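Local coordinates for protein bacilliredoxin BrxA (PDB 3FHK) that removes bacillithiol from S-bacillithiolated proteins such as OhrR and MetE as a dithiol bacilliredoxin, using the two cysteines of a CXC motif, at residues M110-I122 against I135-C147. The protein carries 2 engineered substitutions. Numbering follows the deposited sequence.
With SO4 (sulfate ion), chain G.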
ATOM      1  N   MET A 110      18.518 -18.100 -20.244  1.00 32.58           N
ATOM      2  CA  MET A 110      17.988 -19.159 -21.097  1.00 31.75           C
ATOM      3  C   MET A 110      18.979 -20.320 -21.212  1.00 36.14           C
ATOM      4  O   MET A 110      20.188 -20.111 -21.263  1.00 31.11           O
ATOM      5  CB  MET A 110      17.650 -18.601 -22.477  1.00 21.83           C
ATOM      6  CG  MET A 110      16.551 -17.530 -22.476  1.00 30.65           C
ATOM      7  SD  MET A 110      16.177 -16.873 -24.124  1.00 30.53           S
ATOM      8  CE  MET A 110      17.194 -15.406 -24.113  1.00 45.49           C
ATOM      9  N   ALA A 111      18.466 -21.545 -21.232  1.00 29.37           N
ATOM     10  CA  ALA A 111      19.299 -22.692 -21.532  1.00 24.62           C
ATOM     11  C   ALA A 111      18.714 -23.546 -22.644  1.00 33.31           C
ATOM     12  O   ALA A 111      17.510 -23.821 -22.667  1.00 34.60           O
ATOM     13  CB  ALA A 111      19.548 -23.545 -20.275  1.00 30.30           C
ATOM     14  N   LEU A 112      19.588 -23.936 -23.570  1.00 29.75           N
ATOM     15  CA  LEU A 112      19.309 -24.964 -24.557  1.00 27.05           C
ATOM     16  C   LEU A 112      19.823 -26.291 -23.993  1.00 34.47           C
ATOM     17  O   LEU A 112      21.016 -26.423 -23.678  1.00 28.94           O
ATOM     18  CB  LEU A 112      20.033 -24.650 -25.868  1.00 27.18           C
ATOM     19  CG  LEU A 112      19.319 -24.910 -27.202  1.00 41.87           C
ATOM     20  CD1 LEU A 112      20.315 -25.286 -28.293  1.00 33.24           C
ATOM     21  CD2 LEU A 112      18.239 -25.973 -27.088  1.00 46.33           C
ATOM     22  N   LEU A 113      18.923 -27.260 -23.852  1.00 40.32           N
ATOM     23  CA  LEU A 113      19.273 -28.593 -23.351  1.00 38.21           C
ATOM     24  C   LEU A 113      19.303 -29.630 -24.458  1.00 41.05           C
ATOM     25  O   LEU A 113      18.580 -29.523 -25.444  1.00 41.35           O
ATOM     26  CB  LEU A 113      18.224 -29.069 -22.351  1.00 38.04           C
ATOM     27  CG  LEU A 113      18.232 -28.585 -20.904  1.00 43.58           C
ATOM     28  CD1 LEU A 113      18.904 -27.236 -20.758  1.00 43.05           C
ATOM     29  CD2 LEU A 113      16.801 -28.553 -20.401  1.00 43.21           C
ATOM     30  N   LYS A 114      20.145 -30.640 -24.279  1.00 38.48           N
ATOM     31  CA  LYS A 114      20.020 -31.901 -24.995  1.00 37.45           C
ATOM     32  C   LYS A 114      19.799 -32.900 -23.872  1.00 38.66           C
ATOM     33  O   LYS A 114      20.623 -32.990 -22.960  1.00 36.72           O
ATOM     34  CB  LYS A 114      21.300 -32.219 -25.766  1.00 39.73           C
ATOM     35  CG  LYS A 114      21.328 -33.592 -26.426  1.00 54.11           C
ATOM     36  CD  LYS A 114      21.097 -33.520 -27.932  1.00 66.56           C
ATOM     37  CE  LYS A 114      19.625 -33.341 -28.275  1.00 81.77           C
ATOM     38  NZ  LYS A 114      19.370 -33.322 -29.750  1.00 87.50           N
ATOM     39  N   GLY A 115      18.680 -33.619 -23.903  1.00 38.11           N
ATOM     40  CA  GLY A 115      18.230 -34.338 -22.724  1.00 37.73           C
ATOM     41  C   GLY A 115      18.079 -33.336 -21.588  1.00 44.44           C
ATOM     42  O   GLY A 115      17.399 -32.318 -21.735  1.00 41.00           O
ATOM     43  N   LYS A 116      18.727 -33.598 -20.460  1.00 44.33           N
ATOM     44  CA  LYS A 116      18.735 -32.625 -19.369  1.00 47.76           C
ATOM     45  C   LYS A 116      20.098 -31.932 -19.202  1.00 50.41           C
ATOM     46  O   LYS A 116      20.361 -31.282 -18.191  1.00 51.59           O
ATOM     47  CB  LYS A 116      18.272 -33.265 -18.058  1.00 44.27           C
ATOM     48  CG  LYS A 116      19.122 -34.425 -17.593  1.00 45.60           C
ATOM     49  CD  LYS A 116      18.575 -35.043 -16.309  1.00 46.11           C
ATOM     50  CE  LYS A 116      19.607 -35.965 -15.661  1.00 57.43           C
ATOM     51  NZ  LYS A 116      19.173 -36.431 -14.309  1.00 64.22           N
ATOM     52  N   GLU A 117      20.954 -32.063 -20.210  1.00 41.11           N
ATOM     53  CA  GLU A 117      22.267 -31.429 -20.191  1.00 40.06           C
ATOM     54  C   GLU A 117      22.260 -30.106 -20.960  1.00 36.41           C
ATOM     55  O   GLU A 117      21.760 -30.042 -22.079  1.00 39.15           O
ATOM     56  CB  GLU A 117      23.313 -32.361 -20.809  1.00 38.15           C
ATOM     57  CG  GLU A 117      24.662 -31.680 -21.027  1.00 66.57           C
ATOM     58  CD  GLU A 117      25.565 -32.424 -22.004  1.00 85.06           C
ATOM     59  OE1 GLU A 117      26.663 -32.855 -21.581  1.00 91.33           O
ATOM     60  OE2 GLU A 117      25.181 -32.579 -23.187  1.00 87.30           O
ATOM     61  N   VAL A 118      22.823 -29.060 -20.366  1.00 36.08           N
ATOM     62  CA  VAL A 118      22.954 -27.775 -21.052  1.00 31.74           C
ATOM     63  C   VAL A 118      23.966 -27.865 -22.188  1.00 32.21           C
ATOM     64  O   VAL A 118      25.089 -28.319 -21.983  1.00 32.37           O
ATOM     65  CB  VAL A 118      23.371 -26.665 -20.075  1.00 32.34           C
ATOM     66  CG1 VAL A 118      23.576 -25.332 -20.812  1.00 34.66           C
ATOM     67  CG2 VAL A 118      22.318 -26.514 -18.973  1.00 29.95           C
ATOM     68  N   VAL A 119      23.564 -27.467 -23.393  1.00 25.87           N
ATOM     69  CA  VAL A 119      24.509 -27.394 -24.504  1.00 25.25           C
ATOM     70  C   VAL A 119      24.719 -25.946 -24.948  1.00 31.65           C
ATOM     71  O   VAL A 119      25.626 -25.641 -25.724  1.00 39.83           O
ATOM     72  CB  VAL A 119      24.079 -28.265 -25.706  1.00 28.52           C
ATOM     73  CG1 VAL A 119      24.074 -29.746 -25.332  1.00 23.40           C
ATOM     74  CG2 VAL A 119      22.706 -27.809 -26.265  1.00 25.67           C
ATOM     75  N   HIS A 120      23.872 -25.050 -24.466  1.00 31.21           N
ATOM     76  CA  HIS A 120      24.092 -23.629 -24.701  1.00 33.40           C
ATOM     77  C   HIS A 120      23.380 -22.801 -23.646  1.00 30.01           C
ATOM     78  O   HIS A 120      22.234 -23.061 -23.318  1.00 35.19           O
ATOM     79  CB  HIS A 120      23.642 -23.209 -26.099  1.00 39.66           C
ATOM     80  CG  HIS A 120      24.025 -21.805 -26.445  1.00 41.03           C
ATOM     81  ND1 HIS A 120      25.298 -21.461 -26.851  1.00 39.04           N
ATOM     82  CD2 HIS A 120      23.314 -20.653 -26.416  1.00 41.03           C
ATOM     83  CE1 HIS A 120      25.350 -20.159 -27.070  1.00 39.73           C
ATOM     84  NE2 HIS A 120      24.163 -19.645 -26.818  1.00 39.43           N
ATOM     85  N   PHE A 121      24.069 -21.806 -23.112  1.00 30.52           N
ATOM     86  CA  PHE A 121      23.544 -21.048 -21.995  1.00 26.98           C
ATOM     87  C   PHE A 121      23.585 -19.564 -22.345  1.00 30.30           C
ATOM     88  O   PHE A 121      24.527 -19.098 -22.972  1.00 33.12           O
ATOM     89  CB  PHE A 121      24.346 -21.350 -20.719  1.00 30.10           C
ATOM     90  CG  PHE A 121      23.671 -20.876 -19.455  1.00 35.43           C
ATOM     91  CD1 PHE A 121      24.126 -19.754 -18.784  1.00 37.67           C
ATOM     92  CD2 PHE A 121      22.570 -21.545 -18.949  1.00 35.11           C
ATOM     93  CE1 PHE A 121      23.488 -19.306 -17.637  1.00 36.94           C
ATOM     94  CE2 PHE A 121      21.930 -21.102 -17.800  1.00 32.65           C
ATOM     95  CZ  PHE A 121      22.385 -19.983 -17.148  1.00 32.35           C
ATOM     96  N   ILE A 122      22.539 -18.835 -21.975  1.00 28.06           N
ATOM     97  CA  ILE A 122      22.508 -17.396 -22.174  1.00 30.70           C
ATOM     98  C   ILE A 122      22.206 -16.720 -20.849  1.00 33.01           C
ATOM     99  O   ILE A 122      21.051 -16.599 -20.464  1.00 26.32           O
ATOM    100  CB  ILE A 122      21.440 -16.989 -23.194  1.00 34.73           C
ATOM    101  CG1 ILE A 122      21.637 -17.758 -24.503  1.00 33.65           C
ATOM    102  CG2 ILE A 122      21.491 -15.480 -23.443  1.00 31.22           C
ATOM    103  CD1 ILE A 122      20.509 -17.554 -25.496  1.00 28.06           C
ATOM    104  N   ILE A 135      20.325 -10.965 -29.687  1.00 41.06           N
ATOM    105  CA  ILE A 135      19.911 -12.073 -28.839  1.00 41.80           C
ATOM    106  C   ILE A 135      19.261 -13.192 -29.640  1.00 40.70           C
ATOM    107  O   ILE A 135      19.503 -14.360 -29.375  1.00 46.56           O
ATOM    108  CB  ILE A 135      18.989 -11.597 -27.702  1.00 40.30           C
ATOM    109  CG1 ILE A 135      19.597 -10.357 -27.043  1.00 41.86           C
ATOM    110  CG2 ILE A 135      18.780 -12.705 -26.672  1.00 30.81           C
ATOM    111  CD1 ILE A 135      18.957  -9.983 -25.733  1.00 35.12           C
ATOM    112  N   MET A 136      18.440 -12.836 -30.620  1.00 45.82           N
ATOM    113  CA  MET A 136      17.810 -13.845 -31.457  1.00 45.56           C
ATOM    114  C   MET A 136      18.846 -14.582 -32.310  1.00 47.22           C
ATOM    115  O   MET A 136      18.747 -15.795 -32.509  1.00 48.00           O
ATOM    116  CB  MET A 136      16.715 -13.226 -32.326  1.00 44.13           C
ATOM    117  CG  MET A 136      15.308 -13.633 -31.920  1.00 36.77           C
ATOM    118  SD  MET A 136      14.103 -12.868 -32.996  1.00 79.05           S
ATOM    119  CE  MET A 136      14.672 -11.183 -32.853  1.00 43.65           C
ATOM    120  N   LYS A 137      19.842 -13.843 -32.798  1.00 41.51           N
ATOM    121  CA  LYS A 137      20.948 -14.431 -33.542  1.00 42.28           C
ATOM    122  C   LYS A 137      21.707 -15.399 -32.640  1.00 47.33           C
ATOM    123  O   LYS A 137      22.216 -16.424 -33.093  1.00 52.28           O
ATOM    124  CB  LYS A 137      21.886 -13.333 -34.053  1.00 47.73           C
ATOM    125  CG  LYS A 137      23.029 -13.835 -34.934  1.00 52.34           C
ATOM    126  N   ASN A 138      21.776 -15.060 -31.358  1.00 43.46           N
ATOM    127  CA  ASN A 138      22.388 -15.923 -30.364  1.00 39.66           C
ATOM    128  C   ASN A 138      21.617 -17.234 -30.280  1.00 37.08           C
ATOM    129  O   ASN A 138      22.187 -18.310 -30.420  1.00 44.52           O
ATOM    130  CB  ASN A 138      22.403 -15.214 -29.005  1.00 40.76           C
ATOM    131  CG  ASN A 138      23.166 -15.986 -27.939  1.00 43.81           C
ATOM    132  OD1 ASN A 138      23.324 -17.204 -28.024  1.00 49.94           O
ATOM    133  ND2 ASN A 138      23.632 -15.274 -26.916  1.00 39.39           N
ATOM    134  N   LEU A 139      20.311 -17.132 -30.052  1.00 38.14           N
ATOM    135  CA  LEU A 139      19.447 -18.304 -29.950  1.00 37.84           C
ATOM    136  C   LEU A 139      19.467 -19.148 -31.219  1.00 38.38           C
ATOM    137  O   LEU A 139      19.643 -20.362 -31.160  1.00 37.21           O
ATOM    138  CB  LEU A 139      18.005 -17.879 -29.662  1.00 33.53           C
ATOM    139  CG  LEU A 139      17.654 -17.610 -28.204  1.00 42.21           C
ATOM    140  CD1 LEU A 139      16.309 -16.920 -28.078  1.00 44.66           C
ATOM    141  CD2 LEU A 139      17.659 -18.917 -27.430  1.00 47.00           C
ATOM    142  N   THR A 140      19.272 -18.503 -32.366  1.00 32.05           N
ATOM    143  CA  THR A 140      19.119 -19.232 -33.618  1.00 34.16           C
ATOM    144  C   THR A 140      20.398 -19.940 -34.051  1.00 40.86           C
ATOM    145  O   THR A 140      20.349 -21.045 -34.593  1.00 48.48           O
ATOM    146  CB  THR A 140      18.586 -18.319 -34.768  1.00 46.79           C
ATOM    147  OG1 THR A 140      19.503 -17.247 -35.007  1.00 51.12           O
ATOM    148  CG2 THR A 140      17.235 -17.752 -34.410  1.00 37.31           C
ATOM    149  N   ALA A 141      21.541 -19.306 -33.808  1.00 44.80           N
ATOM    150  CA  ALA A 141      22.827 -19.932 -34.085  1.00 40.15           C
ATOM    151  C   ALA A 141      23.011 -21.159 -33.202  1.00 42.72           C
ATOM    152  O   ALA A 141      23.635 -22.140 -33.609  1.00 46.29           O
ATOM    153  CB  ALA A 141      23.960 -18.946 -33.870  1.00 31.81           C
ATOM    154  N   ALA A 142      22.461 -21.095 -31.990  1.00 37.47           N
ATOM    155  CA  ALA A 142      22.467 -22.234 -31.083  1.00 33.70           C
ATOM    156  C   ALA A 142      21.506 -23.311 -31.583  1.00 38.51           C
ATOM    157  O   ALA A 142      21.856 -24.484 -31.587  1.00 41.86           O
ATOM    158  CB  ALA A 142      22.103 -21.798 -29.663  1.00 32.18           C
ATOM    159  N   PHE A 143      20.304 -22.918 -32.019  1.00 34.43           N
ATOM    160  CA  PHE A 143      19.354 -23.886 -32.583  1.00 35.01           C
ATOM    161  C   PHE A 143      19.972 -24.623 -33.759  1.00 32.64           C
ATOM    162  O   PHE A 143      19.820 -25.830 -33.906  1.00 40.62           O
ATOM    163  CB  PHE A 143      18.062 -23.216 -33.047  1.00 38.21           C
ATOM    164  CG  PHE A 143      17.246 -22.611 -31.935  1.00 37.45           C
ATOM    165  CD1 PHE A 143      16.189 -21.753 -32.228  1.00 36.62           C
ATOM    166  CD2 PHE A 143      17.543 -22.881 -30.608  1.00 31.28           C
ATOM    167  CE1 PHE A 143      15.425 -21.189 -31.214  1.00 40.05           C
ATOM    168  CE2 PHE A 143      16.789 -22.314 -29.586  1.00 32.61           C
ATOM    169  CZ  PHE A 143      15.729 -21.470 -29.888  1.00 35.65           C
ATOM    170  N   ASP A 144      20.676 -23.886 -34.605  1.00 35.13           N
ATOM    171  CA  ASP A 144      21.292 -24.481 -35.778  1.00 33.41           C
ATOM    172  C   ASP A 144      22.434 -25.418 -35.399  1.00 40.60           C
ATOM    173  O   ASP A 144      22.645 -26.443 -36.035  1.00 46.22           O
ATOM    174  CB  ASP A 144      21.755 -23.385 -36.734  1.00 38.91           C
ATOM    175  CG  ASP A 144      20.579 -22.591 -37.316  1.00 49.53           C
ATOM    176  OD1 ASP A 144      19.426 -23.069 -37.197  1.00 46.38           O
ATOM    177  OD2 ASP A 144      20.805 -21.500 -37.888  1.00 43.59           O
ATOM    178  N   ALA A 145      23.154 -25.078 -34.340  1.00 43.95           N
ATOM    179  CA  ALA A 145      24.264 -25.906 -33.904  1.00 42.63           C
ATOM    180  C   ALA A 145      23.781 -27.204 -33.269  1.00 44.37           C
ATOM    181  O   ALA A 145      24.453 -28.228 -33.361  1.00 51.18           O
ATOM    182  CB  ALA A 145      25.148 -25.130 -32.929  1.00 40.98           C
ATOM    183  N   HIS A 146      22.611 -27.173 -32.634  1.00 40.52           N
ATOM    184  CA  HIS A 146      22.211 -28.277 -31.759  1.00 35.21           C
ATOM    185  C   HIS A 146      20.884 -28.943 -32.078  1.00 38.42           C
ATOM    186  O   HIS A 146      20.682 -30.112 -31.747  1.00 40.89           O
ATOM    187  CB  HIS A 146      22.212 -27.806 -30.305  1.00 40.28           C
ATOM    188  CG  HIS A 146      23.561 -27.370 -29.834  1.00 40.88           C
ATOM    189  ND1 HIS A 146      24.574 -28.269 -29.567  1.00 43.50           N
ATOM    190  CD2 HIS A 146      24.080 -26.141 -29.620  1.00 37.41           C
ATOM    191  CE1 HIS A 146      25.654 -27.606 -29.198  1.00 44.75           C
ATOM    192  NE2 HIS A 146      25.384 -26.315 -29.214  1.00 34.40           N
ATOM    193  N   CYS A 147      19.977 -28.207 -32.707  1.00 38.80           N
ATOM    194  CA  CYS A 147      18.636 -28.719 -32.948  1.00 48.42           C
ATOM    195  C   CYS A 147      18.548 -29.391 -34.309  1.00 62.22           C
ATOM    196  O   CYS A 147      19.556 -29.521 -35.002  1.00 67.73           O
ATOM    197  CB  CYS A 147      17.609 -27.592 -32.831  1.00 50.03           C
ATOM    198  SG  CYS A 147      17.586 -26.822 -31.194  1.00 52.52           S
ATOM    199  OXT CYS A 147      17.472 -29.807 -34.742  1.00 70.01           O
TER
HETATM  200  S   SO4 G 147      27.742 -23.283 -28.355  1.00 81.88           S
HETATM  201  O1  SO4 G 147      27.825 -22.956 -26.932  1.00 82.83           O
HETATM  202  O2  SO4 G 147      28.082 -22.083 -29.117  1.00 90.04           O
HETATM  203  O3  SO4 G 147      28.686 -24.345 -28.698  1.00 87.18           O
HETATM  204  O4  SO4 G 147      26.387 -23.729 -28.672  1.00 62.36           O
HETATM  205  O   HOH W   1      25.337 -16.854 -24.828  1.00 50.22           O
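His120 and Ala142 form the closest CA pair, 6.7 Å apart, where helix 135-146 lies against a beta hairpin, nearly parallel to strand 110-114 (6°) and antiparallel to strand 120-122 (170°). A classic beta bulge, Val119 and His120 facing Leu112, turns both of these side chains to the helix. With CG anti to the backbone N (chi1 -172°), the His120 ring lies over Ala142, whose CB makes a CH-pi contact 3.9 Å from the ring centroid. His120 NE2 donates to Asn138 OD1 (2.8 Å) in the carbonyl plane, although ring and amide stand steeply to each other. On the ring's other nitrogen, His120 ND1 donates to O1 of a sulfate (2.9 Å), probably from the crystallisation liquor, whose O4 accepts from His146 NE2 (2.8 Å). With both ring nitrogens donating, the geometry is consistent with a protonated His120, which the anion would probably stabilise. A leucine in place of His120 would probably leave Asn138 OD1 without its donor and deprive the sulfate of one of its two histidine ligands. Val119 CG2 sits over a face of the His146 ring in a second CH-pi contact, 3.8 Å from the ring centroid, while Leu112 CD1 reaches His146 CB at 3.7 Å. Deeper in, Ile122 CD1 meets Leu139 CD2 (3.7 Å), and Met110 SD packs on Leu139 CD1. A water joins Phe121 O to Asn138 ND2. The contact thus lays the C-terminal helix of this thioredoxin-superfamily fold over the sheet's edge hairpin; Leu139 also touches Leu49 of strand 47-53 and Ala70 of helix 57-73, and Ile135 packs on Leu62 of that same helix.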